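Local coordinates for protein putative nucleoside-diphosphate-sugar epimerase (Staphylococcus aureus subsp. aureus, PDB 3E48) that is of unknown function but, as a putative nucleoside-diphosphate-sugar epimerase with a Rossmann-type NAD(P)H-binding fold, probably binds a dinucleotide cofactor, at residues I182-N187 and K263-D268. Sequence-based numbering, arbitrary orientation.
Sequences IAIIKN and KQLVND
A small helix-to-helix interface joins the C-terminal turns of helix 174-186 and helix 261-266, with Ala183 and Leu265 at its centre. Their CA atoms come within 6.0 Å, a close approach consistent with the small methyl side chain of Ala183, which is directed toward the other helix. This methyl meets the backbone first: Ala183 CB lies 3.6 Å from the carbonyl oxygen Leu265 O, with Leu265 CB at 4.2 Å. On the Val266 side the touch is looser, 4.5 Å from Ala183 CB to Val266 CG1. Helix 174-186 belongs to the Rossmann-type NAD(P)H-binding portion of the chain, where Ile182 packs on helix 11-22; the short helix 261-266 comes from much later in the sequence. Leu265 holds CG anti to its own carbonyl carbon (chi1 -71°), and from there Leu265 CD1 lies 3.9 Å from Ile184 CG1 and 4.0 Å from Ile184 CD1, against the longer, ethyl branch of Ile184, the two side chains meeting at a slant. Both also meet Thr190 and Tyr195, so the patch continues onto strand 194-203. The side chains that meet across the two segments are all apolar, and the contact buries 147 Å², summed over both sides. Beyond the helix end, where Asn267 turns to positive phi, Asp268 OD2 forms a salt bridge with Arg179, one more tie back to helix 174-186.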
loop_
_atom_site.group_PDB
_atom_site.type_symbol
_atom_site.label_atom_id
_atom_site.label_comp_id
_atom_site.label_asym_id
_atom_site.label_seq_id
_atom_site.Cartn_x
_atom_site.Cartn_y
_atom_site.Cartn_z
ATOM N N ILE B 182 -9.693 8.756 -20.955
ATOM C CA ILE B 182 -9.480 9.352 -22.274
ATOM C C ILE B 182 -9.275 10.862 -22.136
ATOM O O ILE B 182 -8.398 11.443 -22.780
ATOM C CB ILE B 182 -10.693 9.086 -23.204
ATOM C CG1 ILE B 182 -10.719 7.607 -23.620
ATOM C CG2 ILE B 182 -10.648 10.010 -24.420
ATOM C CD1 ILE B 182 -9.557 7.171 -24.499
ATOM N N ALA B 183 -10.075 11.493 -21.284
ATOM C CA ALA B 183 -9.962 12.932 -21.074
ATOM C C ALA B 183 -8.579 13.276 -20.531
ATOM O O ALA B 183 -7.990 14.292 -20.905
ATOM C CB ALA B 183 -11.042 13.415 -20.107
ATOM N N ILE B 184 -8.060 12.427 -19.648
ATOM C CA ILE B 184 -6.738 12.657 -19.080
ATOM C C ILE B 184 -5.675 12.506 -20.165
ATOM O O ILE B 184 -4.802 13.361 -20.311
ATOM C CB ILE B 184 -6.445 11.666 -17.939
ATOM C CG1 ILE B 184 -7.432 11.912 -16.793
ATOM C CG2 ILE B 184 -5.001 11.818 -17.462
ATOM C CD1 ILE B 184 -7.318 10.924 -15.650
ATOM N N ILE B 185 -5.768 11.424 -20.931
ATOM C CA ILE B 185 -4.817 11.151 -22.004
ATOM C C ILE B 185 -4.730 12.301 -23.003
ATOM O O ILE B 185 -3.637 12.733 -23.372
ATOM C CB ILE B 185 -5.199 9.851 -22.771
ATOM C CG1 ILE B 185 -5.034 8.636 -21.855
ATOM C CG2 ILE B 185 -4.314 9.688 -24.008
ATOM C CD1 ILE B 185 -5.526 7.328 -22.465
ATOM N N LYS B 186 -5.889 12.800 -23.425
ATOM C CA LYS B 186 -5.963 13.883 -24.406
ATOM C C LYS B 186 -5.439 15.238 -23.934
ATOM O O LYS B 186 -5.088 16.084 -24.757
ATOM C CB LYS B 186 -7.405 14.039 -24.895
ATOM C CG LYS B 186 -7.892 12.876 -25.756
ATOM C CD LYS B 186 -9.366 13.007 -26.101
ATOM C CE LYS B 186 -9.648 14.221 -26.971
ATOM N NZ LYS B 186 -11.110 14.364 -27.218
ATOM N N ASN B 187 -5.384 15.453 -22.622
ATOM C CA ASN B 187 -4.899 16.724 -22.095
ATOM C C ASN B 187 -3.771 16.560 -21.080
ATOM O O ASN B 187 -4.017 16.371 -19.889
ATOM C CB ASN B 187 -6.048 17.508 -21.461
ATOM C CG ASN B 187 -5.596 18.845 -20.907
ATOM O OD1 ASN B 187 -4.484 19.300 -21.189
ATOM N ND2 ASN B 187 -6.455 19.488 -20.126
ATOM N N LYS B 263 -16.661 14.966 -13.403
ATOM C CA LYS B 263 -17.326 16.135 -13.965
ATOM C C LYS B 263 -16.326 17.178 -14.454
ATOM O O LYS B 263 -16.524 17.785 -15.504
ATOM C CB LYS B 263 -18.263 16.754 -12.920
ATOM C CG LYS B 263 -19.243 17.784 -13.477
ATOM C CD LYS B 263 -18.611 19.157 -13.636
ATOM C CE LYS B 263 -18.265 19.760 -12.279
ATOM N NZ LYS B 263 -17.612 21.095 -12.409
ATOM N N GLN B 264 -15.250 17.387 -13.705
ATOM C CA GLN B 264 -14.255 18.376 -14.107
ATOM C C GLN B 264 -13.455 17.914 -15.322
ATOM O O GLN B 264 -13.012 18.731 -16.127
ATOM C CB GLN B 264 -13.306 18.685 -12.946
ATOM C CG GLN B 264 -14.033 19.184 -11.697
ATOM C CD GLN B 264 -13.088 19.618 -10.596
ATOM O OE1 GLN B 264 -12.079 18.962 -10.334
ATOM N NE2 GLN B 264 -13.421 20.717 -9.930
ATOM N N LEU B 265 -13.277 16.604 -15.457
ATOM C CA LEU B 265 -12.522 16.054 -16.579
ATOM C C LEU B 265 -13.344 15.860 -17.850
ATOM O O LEU B 265 -12.903 16.227 -18.942
ATOM C CB LEU B 265 -11.895 14.713 -16.186
ATOM C CG LEU B 265 -10.742 14.775 -15.184
ATOM C CD1 LEU B 265 -10.395 13.367 -14.698
ATOM C CD2 LEU B 265 -9.531 15.431 -15.845
ATOM N N VAL B 266 -14.535 15.286 -17.707
ATOM C CA VAL B 266 -15.394 15.008 -18.854
ATOM C C VAL B 266 -16.476 16.055 -19.102
ATOM O O VAL B 266 -17.160 16.011 -20.123
ATOM C CB VAL B 266 -16.080 13.624 -18.712
ATOM C CG1 VAL B 266 -15.058 12.573 -18.290
ATOM C CG2 VAL B 266 -17.209 13.704 -17.715
ATOM N N ASN B 267 -16.635 16.986 -18.165
ATOM C CA ASN B 267 -17.636 18.041 -18.284
ATOM C C ASN B 267 -19.041 17.457 -18.475
ATOM O O ASN B 267 -19.819 17.914 -19.313
ATOM C CB ASN B 267 -17.286 18.978 -19.451
ATOM C CG ASN B 267 -15.867 19.532 -19.359
ATOM O OD1 ASN B 267 -14.891 18.806 -19.550
ATOM N ND2 ASN B 267 -15.750 20.822 -19.057
ATOM N N ASP B 268 -19.361 16.439 -17.686
ATOM C CA ASP B 268 -20.666 15.801 -17.770
ATOM C C ASP B 268 -20.939 15.050 -16.475
ATOM O O ASP B 268 -20.054 14.917 -15.632
ATOM C CB ASP B 268 -20.702 14.847 -18.974
ATOM C CG ASP B 268 -22.068 14.223 -19.191
ATOM O OD1 ASP B 268 -23.090 14.901 -18.940
ATOM O OD2 ASP B 268 -22.122 13.055 -19.634
#